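Local atomic coordinates of oxidoreductase, Gfo/Idh/MocA family (Pseudomonas syringae pv. tomato, PDB entry 3DTY), a protein that probably catalyses an NAD(P)-dependent oxidation or reduction and binds magnesium in the crystal. Residues 149-154 / 216-221; 282-287 / 294-299. One frame throughout, in Å; residues are numbered along the deposited sequence.

Interaction 1. Residues 149-154 / 216-221; sequences QLIEQA and EVMLPD
Helix-on-helix packing against one face of the mixed sheet of the C-terminal alpha/beta domain brings I151, E152 and A154 of helix 149-159 against V217 and M218, in the last turn of helix 203-218. The contact is buried and almost wholly apolar, and no hydrogen bond joins 149-154 to 216-221. I151 works with two branches. Its CG2 meets V217 CG1 at 3.8 Å, while its CD1 reaches M218 CE at 3.7 Å; the I151 side chain crosses those of V217 and M218 each at about a right angle. With chi1 at 172°, CG1 of V217 stands anti to the backbone N, where it meets both I151 CG2 and, at 4.1 Å, E152 OE2. The carboxylate of E152 has its main partner in R360, a salt bridge made through OE1, so V217 borders a charged group already engaged by an arginine. The carbonyl O of V217, near the helix end, accepts a hydrogen bond from R155 NH1. M218, a selenomethionine, runs extended beyond CG (chi2 -176°, chi3 176°), which carries its tip past the small A154: the CB of A154 lies 3.9 Å from M218 SE and 3.9 Å from M218 CE.

Interaction 2. Residues 282-287 / 294-299; sequences SLEWWD and SFEVQG
Strands 282-286 and 294-297 run antiparallel, their axes 4.7 Å apart at closest approach and their directions 164° apart, with S282-E296 and E284-S294 as hydrogen-bonded pairs and L283-F295 as the non-hydrogen-bonded pair between them. The bond from E296 N to S282 O is short, 2.7 Å, and nearly straight at 171°, whereas S282 N sits well above the carbonyl plane of E296 at 3.0 Å from its O. Between these bonds the backbone also closes through CA-H...O contacts, L283 CA lying 3.0 Å from S294 O. On one face of the sheet S282, E284, S294 and E296 stand together. S294 OG, anti to its backbone N (chi1 176°), donates to E296 OE2 at 2.7 Å, using the anti lone pair of that oxygen. E284 OE1 comes within 4.4 Å of E296 OE2; R275 salt-bridges both glutamates, through NH1 to E284 and NH2 to E296, and probably offsets their repulsion. S282 OG hydrogen-bonds to A266 O of the second subunit, so this face meets the tetramer partner. L283 and F295 lie on the other face, packing on helix 149-159. The arrangement is a beta hairpin near one edge of the mixed sheet of the C-terminal alpha/beta domain.

Interaction 1 joins two helices that cover a face of the mixed sheet; interaction 2 joins two strands of that sheet. The first is buried and held by methyl and selenomethionine contacts, whereas the second is only partly buried and depends on backbone hydrogen bonds, with a polar face whose glutamates are held by R275 and whose S282 bonds to the second subunit. The two meet directly, their centres about 13 Å apart: I151 CD1 packs on W285 CD2 at 3.7 Å, and A154 CB on L283 CD2 at 3.7 Å. M218 of helix 203-218 also reaches L283. Together they illustrate how an alpha/beta domain places apolar chemistry where helices cover a sheet and polar chemistry where that sheet faces a neighbour.

Interaction 1. Residues 149-154 / 216-221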
ATOM      1  N   GLN A 149      -7.816  19.268   2.787  1.00  9.61           N
ATOM      2  CA  GLN A 149      -8.507  19.185   4.077  1.00  8.76           C
ATOM      3  C   GLN A 149      -7.773  18.450   5.200  1.00  8.53           C
ATOM      4  O   GLN A 149      -7.769  18.895   6.357  1.00  7.85           O
ATOM      5  CB  GLN A 149      -9.891  18.532   3.896  1.00 10.71           C
ATOM      6  CG  GLN A 149     -10.901  19.345   3.098  1.00 11.08           C
ATOM      7  CD  GLN A 149     -10.754  19.171   1.597  1.00 11.56           C
ATOM      8  OE1 GLN A 149      -9.712  19.486   1.015  1.00 10.62           O
ATOM      9  NE2 GLN A 149     -11.798  18.665   0.963  1.00  7.65           N
ATOM     10  N   LEU A 150      -7.163  17.318   4.881  1.00  6.54           N
ATOM     11  CA  LEU A 150      -6.478  16.560   5.915  1.00  6.08           C
ATOM     12  C   LEU A 150      -5.324  17.323   6.573  1.00  6.93           C
ATOM     13  O   LEU A 150      -4.931  17.014   7.703  1.00  6.30           O
ATOM     14  CB  LEU A 150      -6.035  15.210   5.357  1.00  6.65           C
ATOM     15  CG  LEU A 150      -7.258  14.304   5.091  1.00  8.52           C
ATOM     16  CD1 LEU A 150      -6.825  12.997   4.469  1.00  6.31           C
ATOM     17  CD2 LEU A 150      -8.011  14.042   6.410  1.00  7.41           C
ATOM     18  N   ILE A 151      -4.793  18.335   5.888  1.00  7.34           N
ATOM     19  CA  ILE A 151      -3.732  19.131   6.484  1.00  6.74           C
ATOM     20  C   ILE A 151      -4.336  19.842   7.703  1.00  8.28           C
ATOM     21  O   ILE A 151      -3.683  19.975   8.740  1.00  8.10           O
ATOM     22  CB  ILE A 151      -3.173  20.201   5.503  1.00  7.88           C
ATOM     23  CG1 ILE A 151      -2.608  19.529   4.246  1.00  8.25           C
ATOM     24  CG2 ILE A 151      -2.085  21.025   6.198  1.00  7.85           C
ATOM     25  CD1 ILE A 151      -1.502  18.511   4.524  1.00  6.94           C
ATOM     26  N   GLU A 152      -5.582  20.303   7.574  1.00  9.18           N
ATOM     27  CA  GLU A 152      -6.266  20.978   8.682  1.00 10.84           C
ATOM     28  C   GLU A 152      -6.561  19.976   9.791  1.00  9.63           C
ATOM     29  O   GLU A 152      -6.505  20.311  10.976  1.00 10.14           O
ATOM     30  CB  GLU A 152      -7.594  21.599   8.236  1.00 14.44           C
ATOM     31  CG  GLU A 152      -7.495  22.878   7.425  1.00 21.77           C
ATOM     32  CD  GLU A 152      -6.739  23.988   8.138  1.00 24.56           C
ATOM     33  OE1 GLU A 152      -6.783  24.046   9.390  1.00 24.74           O
ATOM     34  OE2 GLU A 152      -6.111  24.809   7.434  1.00 23.23           O
ATOM     35  N   GLN A 153      -6.896  18.748   9.403  1.00  8.23           N
ATOM     36  CA  GLN A 153      -7.193  17.710  10.380  1.00  6.86           C
ATOM     37  C   GLN A 153      -5.974  17.492  11.267  1.00  6.34           C
ATOM     38  O   GLN A 153      -6.085  17.425  12.485  1.00  6.20           O
ATOM     39  CB  GLN A 153      -7.571  16.405   9.680  1.00  6.09           C
ATOM     40  CG  GLN A 153      -7.871  15.246  10.637  1.00  5.85           C
ATOM     41  CD  GLN A 153      -9.003  15.549  11.607  1.00  7.26           C
ATOM     42  OE1 GLN A 153      -9.846  16.416  11.355  1.00  7.86           O
ATOM     43  NE2 GLN A 153      -9.040  14.818  12.711  1.00  7.22           N
ATOM     44  N   ALA A 154      -4.809  17.386  10.636  1.00  7.60           N
ATOM     45  CA  ALA A 154      -3.553  17.191  11.350  1.00  8.21           C
ATOM     46  C   ALA A 154      -3.301  18.358  12.314  1.00  6.79           C
ATOM     47  O   ALA A 154      -2.898  18.156  13.460  1.00  6.92           O
ATOM     48  CB  ALA A 154      -2.407  17.083  10.350  1.00  9.37           C
ATOM     49  N   GLU A 216       4.147  24.559   8.940  1.00 14.46           N
ATOM     50  CA  GLU A 216       3.738  25.846   9.493  1.00 14.93           C
ATOM     51  C   GLU A 216       2.250  25.808   9.833  1.00 14.23           C
ATOM     52  O   GLU A 216       1.813  26.356  10.854  1.00 12.80           O
ATOM     53  CB  GLU A 216       4.007  26.954   8.471  1.00 17.77           C
ATOM     54  CG  GLU A 216       3.325  28.278   8.768  1.00 22.02           C
ATOM     55  CD  GLU A 216       3.678  28.828  10.136  1.00 25.07           C
ATOM     56  OE1 GLU A 216       4.883  28.849  10.471  1.00 25.84           O
ATOM     57  OE2 GLU A 216       2.753  29.244  10.870  1.00 25.65           O
ATOM     58  N   VAL A 217       1.473  25.161   8.968  1.00 12.21           N
ATOM     59  CA  VAL A 217       0.036  25.037   9.179  1.00 10.43           C
ATOM     60  C   VAL A 217      -0.267  24.095  10.346  1.00  9.79           C
ATOM     61  O   VAL A 217      -1.119  24.389  11.181  1.00  9.28           O
ATOM     62  CB  VAL A 217      -0.683  24.476   7.921  1.00 10.64           C
ATOM     63  CG1 VAL A 217      -2.141  24.178   8.257  1.00  9.94           C
ATOM     64  CG2 VAL A 217      -0.605  25.481   6.770  1.00 10.42           C
HETATM   65  N   MSE A 218       0.430  22.962  10.392  1.00  9.36           N
HETATM   66  CA  MSE A 218       0.206  21.968  11.445  1.00 10.72           C
HETATM   67  C   MSE A 218       0.788  22.362  12.799  1.00  9.97           C
HETATM   68  O   MSE A 218       0.267  21.971  13.841  1.00 10.89           O
HETATM   69  CB  MSE A 218       0.828  20.629  11.053  1.00 11.25           C
HETATM   70  CG  MSE A 218       0.411  20.090   9.695  1.00 15.02           C
HETATM   71 SE   MSE A 218       1.182  18.344   9.407  1.00 22.35          SE
HETATM   72  CE  MSE A 218       0.330  17.957   7.707  1.00 15.07           C
ATOM     73  N   LEU A 219       1.875  23.122  12.773  1.00  8.95           N
ATOM     74  CA  LEU A 219       2.562  23.508  13.997  1.00 11.55           C
ATOM     75  C   LEU A 219       2.894  24.997  13.984  1.00 12.11           C
ATOM     76  O   LEU A 219       4.062  25.377  13.927  1.00 12.84           O
ATOM     77  CB  LEU A 219       3.852  22.691  14.114  1.00  9.59           C
ATOM     78  CG  LEU A 219       3.675  21.168  14.152  1.00 12.22           C
ATOM     79  CD1 LEU A 219       4.695  20.501  13.234  1.00 12.62           C
ATOM     80  CD2 LEU A 219       3.820  20.668  15.590  1.00 11.64           C
ATOM     81  N   PRO A 220       1.869  25.859  14.056  1.00 13.89           N
ATOM     82  CA  PRO A 220       2.087  27.311  14.038  1.00 14.47           C
ATOM     83  C   PRO A 220       2.953  27.895  15.149  1.00 16.32           C
ATOM     84  O   PRO A 220       3.578  28.936  14.963  1.00 17.56           O
ATOM     85  CB  PRO A 220       0.663  27.875  14.046  1.00 14.17           C
ATOM     86  CG  PRO A 220      -0.102  26.850  14.820  1.00 12.61           C
ATOM     87  CD  PRO A 220       0.442  25.543  14.260  1.00 13.38           C
ATOM     88  N   ASP A 221       3.010  27.227  16.296  1.00 17.85           N
ATOM     89  CA  ASP A 221       3.795  27.742  17.416  1.00 20.14           C
ATOM     90  C   ASP A 221       5.255  27.298  17.447  1.00 19.87           C
ATOM     91  O   ASP A 221       6.038  27.783  18.263  1.00 19.25           O
ATOM     92  CB  ASP A 221       3.109  27.378  18.735  1.00 24.03           C
ATOM     93  CG  ASP A 221       1.674  27.882  18.797  1.00 28.39           C
ATOM     94  OD1 ASP A 221       1.421  28.997  18.292  1.00 29.09           O
ATOM     95  OD2 ASP A 221       0.805  27.170  19.350  1.00 30.10           O
TER

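Interaction 2. Residues 282-287 / 294-299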
ATOM      1  N   SER A 282       2.349   9.474  16.008  1.00  7.45           N
ATOM      2  CA  SER A 282       2.832  10.143  14.815  1.00  7.90           C
ATOM      3  C   SER A 282       1.688  10.256  13.820  1.00  8.32           C
ATOM      4  O   SER A 282       0.686   9.535  13.925  1.00  9.87           O
ATOM      5  CB  SER A 282       3.949   9.330  14.149  1.00  8.12           C
ATOM      6  OG  SER A 282       5.107   9.249  14.943  1.00  8.35           O
ATOM      7  N   LEU A 283       1.832  11.181  12.876  1.00  6.83           N
ATOM      8  CA  LEU A 283       0.867  11.335  11.799  1.00  7.53           C
ATOM      9  C   LEU A 283       1.693  11.606  10.531  1.00  7.15           C
ATOM     10  O   LEU A 283       2.774  12.195  10.598  1.00  7.84           O
ATOM     11  CB  LEU A 283      -0.161  12.436  12.094  1.00 10.64           C
ATOM     12  CG  LEU A 283       0.126  13.919  12.283  1.00 14.86           C
ATOM     13  CD1 LEU A 283       0.538  14.547  10.967  1.00 16.48           C
ATOM     14  CD2 LEU A 283      -1.150  14.587  12.811  1.00 14.45           C
ATOM     15  N   GLU A 284       1.207  11.137   9.388  1.00  5.18           N
ATOM     16  CA  GLU A 284       1.951  11.290   8.143  1.00  5.98           C
ATOM     17  C   GLU A 284       1.031  11.470   6.939  1.00  5.98           C
ATOM     18  O   GLU A 284       0.020  10.776   6.804  1.00  7.43           O
ATOM     19  CB  GLU A 284       2.843  10.057   7.941  1.00  6.76           C
ATOM     20  CG  GLU A 284       3.870  10.177   6.828  1.00  9.44           C
ATOM     21  CD  GLU A 284       4.790   8.962   6.750  1.00 14.14           C
ATOM     22  OE1 GLU A 284       5.100   8.383   7.810  1.00 12.83           O
ATOM     23  OE2 GLU A 284       5.216   8.601   5.631  1.00 16.63           O
ATOM     24  N   TRP A 285       1.404  12.394   6.062  1.00  6.18           N
ATOM     25  CA  TRP A 285       0.616  12.695   4.875  1.00  5.97           C
ATOM     26  C   TRP A 285       1.546  12.716   3.658  1.00  7.34           C
ATOM     27  O   TRP A 285       2.697  13.162   3.751  1.00  8.13           O
ATOM     28  CB  TRP A 285      -0.067  14.055   5.066  1.00  5.84           C
ATOM     29  CG  TRP A 285      -0.993  14.460   3.965  1.00  5.02           C
ATOM     30  CD1 TRP A 285      -2.322  14.141   3.841  1.00  5.10           C
ATOM     31  CD2 TRP A 285      -0.676  15.296   2.845  1.00  4.97           C
ATOM     32  NE1 TRP A 285      -2.846  14.738   2.717  1.00  6.15           N
ATOM     33  CE2 TRP A 285      -1.857  15.451   2.089  1.00  4.22           C
ATOM     34  CE3 TRP A 285       0.499  15.931   2.407  1.00  6.49           C
ATOM     35  CZ2 TRP A 285      -1.900  16.217   0.918  1.00  7.39           C
ATOM     36  CZ3 TRP A 285       0.456  16.694   1.243  1.00  8.18           C
ATOM     37  CH2 TRP A 285      -0.733  16.831   0.513  1.00  9.71           C
ATOM     38  N   TRP A 286       1.035  12.231   2.524  1.00  6.95           N
ATOM     39  CA  TRP A 286       1.777  12.154   1.266  1.00  5.61           C
ATOM     40  C   TRP A 286       0.912  12.774   0.164  1.00  6.58           C
ATOM     41  O   TRP A 286      -0.220  12.330  -0.079  1.00  8.33           O
ATOM     42  CB  TRP A 286       2.091  10.677   0.989  1.00  6.16           C
ATOM     43  CG  TRP A 286       2.741  10.332  -0.329  1.00  6.79           C
ATOM     44  CD1 TRP A 286       3.505  11.139  -1.124  1.00  5.57           C
ATOM     45  CD2 TRP A 286       2.722   9.047  -0.961  1.00  8.40           C
ATOM     46  NE1 TRP A 286       3.969  10.430  -2.214  1.00  6.55           N
ATOM     47  CE2 TRP A 286       3.502   9.145  -2.137  1.00  7.69           C
ATOM     48  CE3 TRP A 286       2.124   7.819  -0.643  1.00  8.18           C
ATOM     49  CZ2 TRP A 286       3.694   8.061  -3.001  1.00  6.88           C
ATOM     50  CZ3 TRP A 286       2.314   6.740  -1.504  1.00  6.99           C
ATOM     51  CH2 TRP A 286       3.097   6.872  -2.670  1.00  5.29           C
ATOM     52  N   ASP A 287       1.444  13.792  -0.514  1.00  6.07           N
ATOM     53  CA  ASP A 287       0.675  14.492  -1.538  1.00  4.47           C
ATOM     54  C   ASP A 287       0.112  13.655  -2.690  1.00  5.35           C
ATOM     55  O   ASP A 287      -0.847  14.073  -3.338  1.00  6.85           O
ATOM     56  CB  ASP A 287       1.469  15.698  -2.076  1.00  5.36           C
ATOM     57  CG  ASP A 287       2.570  15.315  -3.047  1.00  6.94           C
ATOM     58  OD1 ASP A 287       3.105  14.192  -2.952  1.00  5.67           O
ATOM     59  OD2 ASP A 287       2.911  16.173  -3.900  1.00  7.29           O
ATOM     60  N   SER A 294      -2.252   9.163   7.800  1.00  6.23           N
ATOM     61  CA  SER A 294      -1.895   8.083   8.719  1.00  7.53           C
ATOM     62  C   SER A 294      -1.772   8.609  10.149  1.00  9.37           C
ATOM     63  O   SER A 294      -1.170   9.656  10.381  1.00 10.34           O
ATOM     64  CB  SER A 294      -0.574   7.433   8.307  1.00  9.01           C
ATOM     65  OG  SER A 294      -0.190   6.438   9.249  1.00 12.18           O
ATOM     66  N   PHE A 295      -2.355   7.884  11.102  1.00 10.07           N
ATOM     67  CA  PHE A 295      -2.316   8.266  12.514  1.00 10.54           C
ATOM     68  C   PHE A 295      -1.827   7.040  13.277  1.00 10.51           C
ATOM     69  O   PHE A 295      -2.530   6.035  13.371  1.00 11.34           O
ATOM     70  CB  PHE A 295      -3.714   8.686  12.973  1.00 11.68           C
ATOM     71  CG  PHE A 295      -3.794   9.099  14.419  1.00 14.10           C
ATOM     72  CD1 PHE A 295      -2.858   9.980  14.964  1.00 14.20           C
ATOM     73  CD2 PHE A 295      -4.829   8.629  15.231  1.00 14.67           C
ATOM     74  CE1 PHE A 295      -2.947  10.389  16.294  1.00 15.25           C
ATOM     75  CE2 PHE A 295      -4.930   9.032  16.568  1.00 15.62           C
ATOM     76  CZ  PHE A 295      -3.987   9.915  17.100  1.00 14.37           C
ATOM     77  N   GLU A 296      -0.620   7.129  13.820  1.00  9.32           N
ATOM     78  CA  GLU A 296      -0.015   5.995  14.500  1.00 10.28           C
ATOM     79  C   GLU A 296       0.308   6.187  15.979  1.00  9.45           C
ATOM     80  O   GLU A 296       1.385   6.669  16.329  1.00  8.97           O
ATOM     81  CB  GLU A 296       1.263   5.608  13.758  1.00 13.30           C
ATOM     82  CG  GLU A 296       1.070   5.328  12.270  1.00 17.28           C
ATOM     83  CD  GLU A 296       2.348   5.551  11.467  1.00 19.51           C
ATOM     84  OE1 GLU A 296       3.432   5.162  11.945  1.00 18.55           O
ATOM     85  OE2 GLU A 296       2.264   6.113  10.351  1.00 23.91           O
ATOM     86  N   VAL A 297      -0.625   5.790  16.838  1.00  9.71           N
ATOM     87  CA  VAL A 297      -0.432   5.895  18.275  1.00  8.10           C
ATOM     88  C   VAL A 297       0.434   4.719  18.715  1.00  9.52           C
ATOM     89  O   VAL A 297       0.062   3.560  18.523  1.00 10.24           O
ATOM     90  CB  VAL A 297      -1.773   5.827  19.032  1.00  8.06           C
ATOM     91  CG1 VAL A 297      -1.520   5.916  20.539  1.00  8.23           C
ATOM     92  CG2 VAL A 297      -2.692   6.946  18.570  1.00  7.97           C
ATOM     93  N   GLN A 298       1.588   5.015  19.300  1.00  9.38           N
ATOM     94  CA  GLN A 298       2.477   3.961  19.753  1.00  9.31           C
ATOM     95  C   GLN A 298       1.751   3.019  20.711  1.00 10.21           C
ATOM     96  O   GLN A 298       1.127   3.458  21.676  1.00 10.10           O
ATOM     97  CB  GLN A 298       3.702   4.560  20.442  1.00 11.08           C
ATOM     98  CG  GLN A 298       4.715   3.523  20.927  1.00  9.33           C
ATOM     99  CD  GLN A 298       5.211   2.633  19.810  1.00  9.39           C
ATOM    100  OE1 GLN A 298       5.513   3.105  18.719  1.00  9.07           O
ATOM    101  NE2 GLN A 298       5.302   1.336  20.077  1.00  8.64           N
ATOM    102  N   GLY A 299       1.834   1.720  20.437  1.00 10.42           N
ATOM    103  CA  GLY A 299       1.180   0.744  21.296  1.00 11.69           C
ATOM    104  C   GLY A 299      -0.249   0.412  20.890  1.00 11.38           C
ATOM    105  O   GLY A 299      -0.907  -0.417  21.514  1.00 11.89           O
TER